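Local atomic coordinates of adenosylmethionine-8-amino-7-oxononanoate aminotransferase (Methanocaldococcus jannaschii, PDB entry 6ZHK), a protein that probably catalyses the transfer of the amino group from S-adenosyl-L-methionine to 8-amino-7-oxononanoate, a pyridoxal-phosphate-dependent step of biotin synthesis. Residues G242-D248 with R389-V395; V151-H156 with I232-M238; E14-E19 with Y31-N36. One frame throughout, in Å; residues are numbered along the deposited sequence.

In the fold
Interaction 3 comes first along the chain, near the N-terminus; interaction 2 follows and closes before interaction 1 opens. Interactions 1 and 2 are neighbours, their centres about 12 Å apart, and they meet in the small antiparallel pair of strands 237-238 and 244-245. Interaction 2, with Y155 and the partner of D268, lies at the predicted substrate and cofactor pocket; interaction 1 joins that region, at the end of strand 228-234 in the large mixed sheet, to the three-stranded sheet holding 385-391 and 394-399. Interaction 3 stands apart at the surface, its centre about 33 Å from that of interaction 2 and 34 Å from that of interaction 1, beside the second subunit of the homodimer.

Interaction 1 of 3, residues G242-D248 with R389-V395; sequences GMIPYPD and RGRGFMV
R389 places its CG in the wedge between its own backbone N and carbonyl carbon (chi1 79°) and bends again at chi2 (-72°), a course that takes the chain past P245 CD and turns the guanidinium edge-on to G242. R389 grips side-on: its NE lies 2.9 Å and its NH2 3.0 Å from G242 O, both nitrogens donating to that one oxygen, which sits close to the guanidinium plane. I244 CG1 lies over one face of the group, while NH1 forms salt bridges with D387 and E398. G242 has backbone angles that call for glycine, and a CB here would also be tight against NH2 of R389. Two small beta structures meet at this point. M243 and I244 form a G1 bulge opposite M238 in the 237-238/244-245 pair, and R391 to M394 make the type II' turn that joins strands 385-391 and 394-399. M243 O is buried between them without a polar partner, with R389 CG 3.4 Å away. Beyond P245, R391 stretches out from CG to NE, both of these atoms passing P245 CB. R391 NH2 makes a fairly straight salt-bridge bond to D248 OD1 at 3.0 Å, the carboxylate and guanidinium planes only 23° apart, and a weak bond to Y246 O at 2.8 Å. NE is taken by G236 O, and a water links NH1 to D248 OD2. On the buried side, M243 crosses M394 at about a right angle, with M243 SD 3.8 Å from M394 CB.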
loop_
_atom_site.group_PDB
_atom_site.type_symbol
_atom_site.label_atom_id
_atom_site.label_comp_id
_atom_site.label_asym_id
_atom_site.label_seq_id
_atom_site.Cartn_x
_atom_site.Cartn_y
_atom_site.Cartn_z
ATOM N N GLY A 242 13.057 11.241 -15.110
ATOM C CA GLY A 242 14.001 10.745 -16.099
ATOM C C GLY A 242 15.430 10.655 -15.570
ATOM O O GLY A 242 16.392 10.986 -16.294
ATOM N N MET A 243 15.557 10.275 -14.284
ATOM C CA MET A 243 16.813 10.107 -13.594
ATOM C C MET A 243 17.629 11.383 -13.682
ATOM O O MET A 243 18.806 11.322 -14.000
ATOM C CB MET A 243 17.623 8.900 -14.131
ATOM C CG MET A 243 16.835 7.595 -13.991
ATOM S SD MET A 243 16.613 7.197 -12.223
ATOM C CE MET A 243 15.105 6.211 -12.342
ATOM N N ILE A 244 17.022 12.524 -13.324
ATOM C CA ILE A 244 17.812 13.744 -13.327
ATOM C C ILE A 244 18.366 14.003 -11.928
ATOM O O ILE A 244 17.619 14.133 -10.975
ATOM C CB ILE A 244 16.931 14.919 -13.780
ATOM C CG1 ILE A 244 16.098 14.559 -15.020
ATOM C CG2 ILE A 244 17.817 16.138 -13.992
ATOM C CD1 ILE A 244 15.025 15.581 -15.364
ATOM N N PRO A 245 19.697 14.130 -11.749
ATOM C CA PRO A 245 20.246 14.393 -10.430
ATOM C C PRO A 245 19.819 15.803 -10.015
ATOM O O PRO A 245 19.702 16.716 -10.842
ATOM C CB PRO A 245 21.786 14.366 -10.594
ATOM C CG PRO A 245 21.997 14.469 -12.095
ATOM C CD PRO A 245 20.719 14.041 -12.801
ATOM N N TYR A 246 19.650 15.981 -8.706
ATOM C CA TYR A 246 19.670 17.309 -8.120
ATOM C C TYR A 246 21.135 17.734 -8.122
ATOM O O TYR A 246 21.990 16.898 -7.836
ATOM C CB TYR A 246 19.322 17.182 -6.643
ATOM C CG TYR A 246 17.859 16.971 -6.351
ATOM C CD1 TYR A 246 17.231 15.804 -6.736
ATOM C CD2 TYR A 246 17.121 17.909 -5.663
ATOM C CE1 TYR A 246 15.897 15.586 -6.472
ATOM C CE2 TYR A 246 15.784 17.688 -5.355
ATOM C CZ TYR A 246 15.165 16.537 -5.809
ATOM O OH TYR A 246 13.842 16.269 -5.582
ATOM N N PRO A 247 21.485 19.006 -8.397
ATOM C CA PRO A 247 22.892 19.422 -8.301
ATOM C C PRO A 247 23.458 19.173 -6.910
ATOM O O PRO A 247 22.733 19.240 -5.921
ATOM C CB PRO A 247 22.819 20.939 -8.546
ATOM C CG PRO A 247 21.558 21.145 -9.332
ATOM C CD PRO A 247 20.595 20.096 -8.803
ATOM N N ASP A 248 24.778 18.976 -6.810
ATOM C CA ASP A 248 25.437 18.858 -5.515
ATOM C C ASP A 248 25.158 20.139 -4.732
ATOM O O ASP A 248 25.101 21.221 -5.325
ATOM C CB ASP A 248 26.942 18.522 -5.630
ATOM C CG ASP A 248 27.217 17.067 -6.000
ATOM O OD1 ASP A 248 26.265 16.234 -5.892
ATOM O OD2 ASP A 248 28.375 16.755 -6.366
ATOM N N ARG A 389 22.996 11.106 -17.942
ATOM C CA ARG A 389 23.069 11.702 -16.614
ATOM C C ARG A 389 22.575 10.711 -15.578
ATOM O O ARG A 389 21.887 9.758 -15.924
ATOM C CB ARG A 389 22.246 12.995 -16.557
ATOM C CG ARG A 389 20.742 12.806 -16.398
ATOM C CD ARG A 389 20.079 12.284 -17.626
ATOM N NE ARG A 389 18.610 12.365 -17.634
ATOM C CZ ARG A 389 17.874 13.191 -18.395
ATOM N NH1 ARG A 389 18.449 14.057 -19.216
ATOM N NH2 ARG A 389 16.568 13.041 -18.436
ATOM N N GLY A 390 22.928 10.958 -14.311
ATOM C CA GLY A 390 22.404 10.132 -13.238
ATOM C C GLY A 390 23.325 10.158 -12.030
ATOM O O GLY A 390 24.283 10.933 -12.005
ATOM N N ARG A 391 23.087 9.252 -11.082
ATOM C CA ARG A 391 23.981 9.065 -9.950
ATOM C C ARG A 391 24.122 7.569 -9.687
ATOM O O ARG A 391 23.117 6.857 -9.620
ATOM C CB ARG A 391 23.389 9.635 -8.655
ATOM C CG ARG A 391 23.191 11.138 -8.603
ATOM C CD ARG A 391 22.837 11.497 -7.140
ATOM N NE ARG A 391 22.743 12.939 -6.981
ATOM C CZ ARG A 391 23.808 13.708 -6.788
ATOM N NH1 ARG A 391 25.004 13.159 -6.644
ATOM N NH2 ARG A 391 23.638 15.013 -6.627
ATOM N N GLY A 392 25.358 7.088 -9.611
ATOM C CA GLY A 392 25.634 5.663 -9.363
ATOM C C GLY A 392 24.972 4.756 -10.410
ATOM O O GLY A 392 25.169 4.942 -11.621
ATOM N N PHE A 393 24.107 3.841 -9.933
ATOM C CA PHE A 393 23.377 2.926 -10.803
ATOM C C PHE A 393 21.973 3.450 -11.152
ATOM O O PHE A 393 21.061 2.644 -11.339
ATOM C CB PHE A 393 23.238 1.566 -10.083
ATOM C CG PHE A 393 24.433 0.657 -10.051
ATOM C CD1 PHE A 393 25.215 0.483 -11.192
ATOM C CD2 PHE A 393 24.805 0.026 -8.855
ATOM C CE1 PHE A 393 26.326 -0.362 -11.172
ATOM C CE2 PHE A 393 25.902 -0.825 -8.842
ATOM C CZ PHE A 393 26.649 -1.020 -9.995
ATOM N N MET A 394 21.753 4.781 -11.131
ATOM C CA MET A 394 20.484 5.299 -11.602
ATOM C C MET A 394 20.820 6.301 -12.702
ATOM O O MET A 394 21.305 7.406 -12.443
ATOM C CB MET A 394 19.769 6.048 -10.466
ATOM C CG MET A 394 19.526 5.156 -9.277
ATOM S SD MET A 394 18.666 5.995 -7.904
ATOM C CE MET A 394 16.982 5.651 -8.409
ATOM N N VAL A 395 20.554 5.915 -13.944
ATOM C CA VAL A 395 21.058 6.641 -15.099
ATOM C C VAL A 395 19.917 6.844 -16.071
ATOM O O VAL A 395 19.081 5.956 -16.265
ATOM C CB VAL A 395 22.263 5.896 -15.734
ATOM C CG1 VAL A 395 22.568 6.365 -17.163
ATOM C CG2 VAL A 395 23.492 6.040 -14.870
HETATM O O HOH W 1 28.213 13.581 -6.740
#

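Interaction 2 of 3, residues V151-H156 with I232-M238; sequences VKEGYH and ILEGGIM
E234 reaches from the end of its strand toward the loop 151-156. CB stays back, and E234 CG is the first to touch, 3.7 Å from H156 CE1 and close to Y155 O. The chain then runs on extended (chi2 172°), bringing E234 CD to 3.4 Å from Y155 O. Of the two carboxylate oxygens, OE1 accepts from the backbone N of G239. E234 OE2 turns to the loop: it takes the N-H of Y155, with Y155 N at 3.1 Å and standing well above the carboxylate plane, and it touches G154 CA. A water donates both to E234 OE2 and to E153 O, adding a second, water-mediated link to the loop. Strands 147-151 and 228-234 are parallel neighbours in the seven-stranded sheet of this class-III aminotransferase, and the contact lies where both run out, the usual place for the cofactor pocket in this fold. Y155, a predicted substrate-binding residue, here packs on H337 of the second subunit. H156 lays one ring face on I232, whose CD1 sits almost exactly over the ring centre at 3.8 Å in a CH-pi contact. Its ND1 is hydrogen-bonded to D268, predicted to bind pyridoxal phosphate, so H156 probably acts as a second-shell support for that aspartate. At the other end of the loop, V151 CG1 meets L233 CD2 at 3.8 Å, and M238, bent at chi3, brings CE against the type II turn from V151 to G154, 3.5 Å from both K152 O and G154 N.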
loop_
_atom_site.group_PDB
_atom_site.type_symbol
_atom_site.label_atom_id
_atom_site.label_comp_id
_atom_site.label_asym_id
_atom_site.label_seq_id
_atom_site.Cartn_x
_atom_site.Cartn_y
_atom_site.Cartn_z
ATOM N N VAL A 151 8.711 20.202 -5.742
ATOM C CA VAL A 151 9.240 20.621 -7.043
ATOM C C VAL A 151 8.403 20.088 -8.178
ATOM O O VAL A 151 7.807 19.023 -8.094
ATOM C CB VAL A 151 10.724 20.245 -7.241
ATOM C CG1 VAL A 151 11.610 21.071 -6.323
ATOM C CG2 VAL A 151 11.001 18.748 -7.102
ATOM N N LYS A 152 8.356 20.882 -9.258
ATOM C CA LYS A 152 7.736 20.416 -10.488
ATOM C C LYS A 152 8.502 19.185 -10.987
ATOM O O LYS A 152 9.740 19.127 -10.865
ATOM C CB LYS A 152 7.789 21.529 -11.524
ATOM C CG LYS A 152 6.849 22.715 -11.260
ATOM C CD LYS A 152 7.199 23.902 -12.162
ATOM C CE LYS A 152 6.809 25.227 -11.537
ATOM N NZ LYS A 152 6.590 26.287 -12.554
ATOM N N GLU A 153 7.733 18.224 -11.506
ATOM C CA GLU A 153 8.253 16.988 -12.082
ATOM C C GLU A 153 8.691 16.016 -10.993
ATOM O O GLU A 153 9.138 14.919 -11.330
ATOM C CB GLU A 153 9.471 17.208 -13.007
ATOM C CG GLU A 153 9.205 17.934 -14.332
ATOM C CD GLU A 153 10.452 18.344 -15.137
ATOM O OE1 GLU A 153 11.593 17.865 -14.837
ATOM O OE2 GLU A 153 10.307 19.182 -16.056
ATOM N N GLY A 154 8.609 16.368 -9.705
ATOM C CA GLY A 154 8.921 15.378 -8.678
ATOM C C GLY A 154 7.837 14.288 -8.628
ATOM O O GLY A 154 6.719 14.507 -9.086
ATOM N N TYR A 155 8.150 13.136 -8.031
ATOM C CA TYR A 155 7.213 12.024 -8.061
ATOM C C TYR A 155 7.362 11.286 -6.727
ATOM O O TYR A 155 8.480 11.007 -6.318
ATOM C CB TYR A 155 7.558 11.072 -9.220
ATOM C CG TYR A 155 6.660 9.854 -9.214
ATOM C CD1 TYR A 155 5.397 9.903 -9.784
ATOM C CD2 TYR A 155 7.088 8.656 -8.642
ATOM C CE1 TYR A 155 4.523 8.826 -9.714
ATOM C CE2 TYR A 155 6.256 7.543 -8.623
ATOM C CZ TYR A 155 4.978 7.649 -9.151
ATOM O OH TYR A 155 4.175 6.546 -9.113
ATOM N N HIS A 156 6.211 10.969 -6.087
ATOM C CA HIS A 156 6.159 10.366 -4.763
ATOM C C HIS A 156 5.154 9.220 -4.720
ATOM O O HIS A 156 5.001 8.602 -3.662
ATOM C CB HIS A 156 5.854 11.463 -3.723
ATOM C CG HIS A 156 7.031 12.398 -3.626
ATOM N ND1 HIS A 156 8.262 11.988 -3.191
ATOM C CD2 HIS A 156 7.172 13.677 -3.964
ATOM C CE1 HIS A 156 9.140 12.972 -3.294
ATOM N NE2 HIS A 156 8.482 14.033 -3.694
ATOM N N ILE A 232 9.166 18.484 0.666
ATOM C CA ILE A 232 9.449 17.089 0.353
ATOM C C ILE A 232 10.169 17.062 -0.988
ATOM O O ILE A 232 9.788 17.827 -1.905
ATOM C CB ILE A 232 8.188 16.208 0.379
ATOM C CG1 ILE A 232 8.586 14.762 0.002
ATOM C CG2 ILE A 232 7.158 16.759 -0.575
ATOM C CD1 ILE A 232 7.422 13.746 0.123
ATOM N N LEU A 233 11.259 16.277 -1.043
ATOM C CA LEU A 233 12.070 16.093 -2.244
ATOM C C LEU A 233 12.443 14.628 -2.331
ATOM O O LEU A 233 12.503 13.943 -1.298
ATOM C CB LEU A 233 13.399 16.900 -2.077
ATOM C CG LEU A 233 13.216 18.423 -2.031
ATOM C CD1 LEU A 233 14.572 19.132 -1.853
ATOM C CD2 LEU A 233 12.569 18.876 -3.317
ATOM N N GLU A 234 12.826 14.183 -3.535
ATOM C CA GLU A 234 13.443 12.859 -3.713
ATOM C C GLU A 234 14.914 12.865 -3.255
ATOM O O GLU A 234 15.518 13.920 -3.136
ATOM C CB GLU A 234 13.338 12.484 -5.200
ATOM C CG GLU A 234 11.889 12.138 -5.610
ATOM C CD GLU A 234 11.685 11.957 -7.110
ATOM O OE1 GLU A 234 12.098 10.922 -7.606
ATOM O OE2 GLU A 234 11.239 12.921 -7.793
ATOM N N GLY A 235 15.529 11.680 -3.095
ATOM C CA GLY A 235 16.858 11.546 -2.490
ATOM C C GLY A 235 17.991 11.776 -3.504
ATOM O O GLY A 235 18.837 10.919 -3.745
ATOM N N GLY A 236 18.020 12.968 -4.100
ATOM C CA GLY A 236 19.244 13.365 -4.786
ATOM C C GLY A 236 19.129 13.129 -6.275
ATOM O O GLY A 236 20.008 13.560 -7.049
ATOM N N ILE A 237 18.044 12.435 -6.669
ATOM C CA ILE A 237 17.781 12.291 -8.077
ATOM C C ILE A 237 16.277 12.142 -8.284
ATOM O O ILE A 237 15.603 11.665 -7.405
ATOM C CB ILE A 237 18.566 11.086 -8.612
ATOM C CG1 ILE A 237 18.348 10.830 -10.121
ATOM C CG2 ILE A 237 18.267 9.882 -7.762
ATOM C CD1 ILE A 237 19.438 9.918 -10.666
ATOM N N MET A 238 15.778 12.760 -9.347
ATOM C CA MET A 238 14.371 12.669 -9.708
ATOM C C MET A 238 14.189 11.471 -10.650
ATOM O O MET A 238 14.589 11.507 -11.821
ATOM C CB MET A 238 13.911 13.977 -10.360
ATOM C CG MET A 238 14.295 15.252 -9.522
ATOM S SD MET A 238 13.838 16.768 -10.421
ATOM C CE MET A 238 12.064 16.657 -10.215
HETATM O O HOH W 2 10.899 12.608 -10.412
#

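Interaction 3 of 3, residues E14-E19 with Y31-N36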
loop_
_atom_site.group_PDB
_atom_site.type_symbol
_atom_site.label_atom_id
_atom_site.label_comp_id
_atom_site.label_asym_id
_atom_site.label_seq_id
_atom_site.Cartn_x
_atom_site.Cartn_y
_atom_site.Cartn_z
ATOM N N GLU A 14 -1.194 -15.959 -22.351
ATOM C CA GLU A 14 -1.142 -14.671 -23.048
ATOM C C GLU A 14 -2.547 -14.091 -23.167
ATOM O O GLU A 14 -2.768 -12.897 -22.902
ATOM C CB GLU A 14 -0.505 -14.818 -24.444
ATOM C CG GLU A 14 1.003 -14.831 -24.357
ATOM C CD GLU A 14 1.704 -15.603 -25.461
ATOM O OE1 GLU A 14 1.269 -15.452 -26.633
ATOM O OE2 GLU A 14 2.676 -16.352 -25.151
ATOM N N LYS A 15 -3.511 -14.960 -23.503
ATOM C CA LYS A 15 -4.868 -14.503 -23.701
ATOM C C LYS A 15 -5.454 -14.017 -22.383
ATOM O O LYS A 15 -6.107 -12.978 -22.350
ATOM C CB LYS A 15 -5.756 -15.588 -24.313
ATOM C CG LYS A 15 -7.178 -15.131 -24.604
ATOM C CD LYS A 15 -8.308 -15.885 -23.883
ATOM C CE LYS A 15 -9.202 -16.691 -24.810
ATOM N NZ LYS A 15 -9.597 -15.891 -25.999
ATOM N N TRP A 16 -5.262 -14.787 -21.309
ATOM C CA TRP A 16 -5.836 -14.466 -20.005
ATOM C C TRP A 16 -5.203 -13.180 -19.484
ATOM O O TRP A 16 -5.880 -12.323 -18.914
ATOM C CB TRP A 16 -5.598 -15.629 -19.021
ATOM C CG TRP A 16 -6.427 -16.859 -19.287
ATOM C CD1 TRP A 16 -7.495 -16.994 -20.144
ATOM C CD2 TRP A 16 -6.302 -18.120 -18.621
ATOM N NE1 TRP A 16 -8.006 -18.254 -20.089
ATOM C CE2 TRP A 16 -7.311 -18.962 -19.149
ATOM C CE3 TRP A 16 -5.435 -18.620 -17.645
ATOM C CZ2 TRP A 16 -7.459 -20.269 -18.716
ATOM C CZ3 TRP A 16 -5.591 -19.920 -17.209
ATOM C CH2 TRP A 16 -6.598 -20.725 -17.736
ATOM N N ASP A 17 -3.917 -13.027 -19.724
ATOM C CA ASP A 17 -3.218 -11.821 -19.328
ATOM C C ASP A 17 -3.921 -10.592 -19.920
ATOM O O ASP A 17 -4.209 -9.610 -19.229
ATOM C CB ASP A 17 -1.762 -11.923 -19.761
ATOM C CG ASP A 17 -0.864 -10.820 -19.251
ATOM O OD1 ASP A 17 -1.101 -10.335 -18.056
ATOM O OD2 ASP A 17 0.049 -10.419 -20.035
ATOM N N LYS A 18 -4.205 -10.643 -21.226
ATOM C CA LYS A 18 -4.788 -9.514 -21.928
ATOM C C LYS A 18 -6.259 -9.397 -21.566
ATOM O O LYS A 18 -6.832 -8.330 -21.665
ATOM C CB LYS A 18 -4.587 -9.726 -23.444
ATOM C CG LYS A 18 -3.148 -9.520 -23.922
ATOM C CD LYS A 18 -2.876 -10.130 -25.334
ATOM C CE LYS A 18 -1.437 -9.876 -25.738
ATOM N NZ LYS A 18 -1.166 -10.165 -27.183
ATOM N N GLU A 19 -6.929 -10.514 -21.291
ATOM C CA GLU A 19 -8.366 -10.487 -21.058
ATOM C C GLU A 19 -8.710 -9.961 -19.658
ATOM O O GLU A 19 -9.736 -9.290 -19.495
ATOM C CB GLU A 19 -8.980 -11.878 -21.250
ATOM C CG GLU A 19 -10.462 -12.015 -20.953
ATOM C CD GLU A 19 -11.356 -11.017 -21.667
ATOM O OE1 GLU A 19 -11.090 -10.778 -22.861
ATOM O OE2 GLU A 19 -12.278 -10.441 -21.020
ATOM N N TYR A 31 -1.074 -2.904 -25.366
ATOM C CA TYR A 31 -0.570 -4.109 -24.742
ATOM C C TYR A 31 -1.277 -5.327 -25.353
ATOM O O TYR A 31 -0.670 -6.361 -25.607
ATOM C CB TYR A 31 -0.803 -3.956 -23.219
ATOM C CG TYR A 31 -0.200 -5.068 -22.392
ATOM C CD1 TYR A 31 1.116 -4.997 -21.966
ATOM C CD2 TYR A 31 -0.958 -6.176 -22.016
ATOM C CE1 TYR A 31 1.682 -5.998 -21.189
ATOM C CE2 TYR A 31 -0.379 -7.222 -21.303
ATOM C CZ TYR A 31 0.935 -7.114 -20.860
ATOM O OH TYR A 31 1.515 -8.148 -20.161
ATOM N N ARG A 32 -2.580 -5.206 -25.595
ATOM C CA ARG A 32 -3.319 -6.329 -26.136
ATOM C C ARG A 32 -2.913 -6.661 -27.574
ATOM O O ARG A 32 -3.166 -7.781 -28.014
ATOM C CB ARG A 32 -4.815 -6.061 -26.145
ATOM C CG ARG A 32 -5.420 -6.230 -24.764
ATOM C CD ARG A 32 -6.659 -5.366 -24.837
ATOM N NE ARG A 32 -7.512 -6.091 -23.919
ATOM C CZ ARG A 32 -8.800 -5.870 -23.732
ATOM N NH1 ARG A 32 -9.443 -4.971 -24.470
ATOM N NH2 ARG A 32 -9.424 -6.597 -22.830
ATOM N N GLU A 33 -2.272 -5.714 -28.268
ATOM C CA GLU A 33 -1.855 -5.965 -29.643
ATOM C C GLU A 33 -0.470 -6.591 -29.685
ATOM O O GLU A 33 -0.113 -7.169 -30.699
ATOM C CB GLU A 33 -1.852 -4.694 -30.477
ATOM C CG GLU A 33 -3.245 -4.333 -30.927
ATOM C CD GLU A 33 -3.399 -2.882 -31.347
ATOM O OE1 GLU A 33 -2.409 -2.080 -31.225
ATOM O OE2 GLU A 33 -4.512 -2.544 -31.786
ATOM N N SER A 34 0.331 -6.432 -28.622
ATOM C CA SER A 34 1.727 -6.816 -28.744
ATOM C C SER A 34 2.015 -8.186 -28.122
ATOM O O SER A 34 1.167 -8.800 -27.450
ATOM C CB SER A 34 2.658 -5.728 -28.241
ATOM O OG SER A 34 2.245 -5.292 -26.946
ATOM N N LYS A 35 3.246 -8.665 -28.380
ATOM C CA LYS A 35 3.773 -9.851 -27.726
ATOM C C LYS A 35 4.557 -9.366 -26.512
ATOM O O LYS A 35 5.549 -8.672 -26.667
ATOM C CB LYS A 35 4.678 -10.671 -28.670
ATOM C CG LYS A 35 5.290 -11.932 -28.039
ATOM C CD LYS A 35 4.258 -12.913 -27.386
ATOM C CE LYS A 35 4.850 -14.063 -26.582
ATOM N NZ LYS A 35 5.145 -13.745 -25.150
ATOM N N ASN A 36 4.077 -9.710 -25.307
ATOM C CA ASN A 36 4.601 -9.120 -24.084
ATOM C C ASN A 36 5.379 -10.166 -23.305
ATOM O O ASN A 36 5.080 -11.344 -23.362
ATOM C CB ASN A 36 3.465 -8.567 -23.194
ATOM C CG ASN A 36 2.556 -7.646 -23.986
ATOM O OD1 ASN A 36 3.045 -6.679 -24.548
ATOM N ND2 ASN A 36 1.283 -7.973 -24.134
HETATM O O HOH W 3 0.372 -10.680 -22.866
#
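The segments 14-19 and 31-36 run past each other in opposite senses, closest where the CA atoms of K18 and R32 are 5.5 Å apart. They come from helices 10-20 and 28-33, two short helices joined by a loop near the start of the chain, which also pack on the second subunit: E19 O accepts from K115 of that subunit. The side chains of K18 and R32 lie alongside, pointing opposite ways, and each bonds to the other's backbone. The extended K18 chain delivers NZ to S34 O at 2.7 Å, with a weak bond to R32 O. R32 turns its guanidinium edge to K18 O, which NE meets at 3.2 Å, NH2 adding a weak bond. With a methionine in place of K18, S34 O would probably be left without its charged donor and the turn after R32 less firmly tied to helix 10-20. E14 OE2 forms a salt bridge of 3.6 Å with K35 NZ while also bonded to Y51. D17 CG is anti to the backbone N (chi1 -172°), which directs the carboxylate at Y31: the tyrosine OH donates to the syn lone pair of D17 OD2 at 2.7 Å, ring and carboxylate planes 80° apart. A water bridges D17 OD2 to N36 ND2, and that same ND2 sits over the centre of the Y31 ring, 3.2 Å above its plane, while donating to Y31 O.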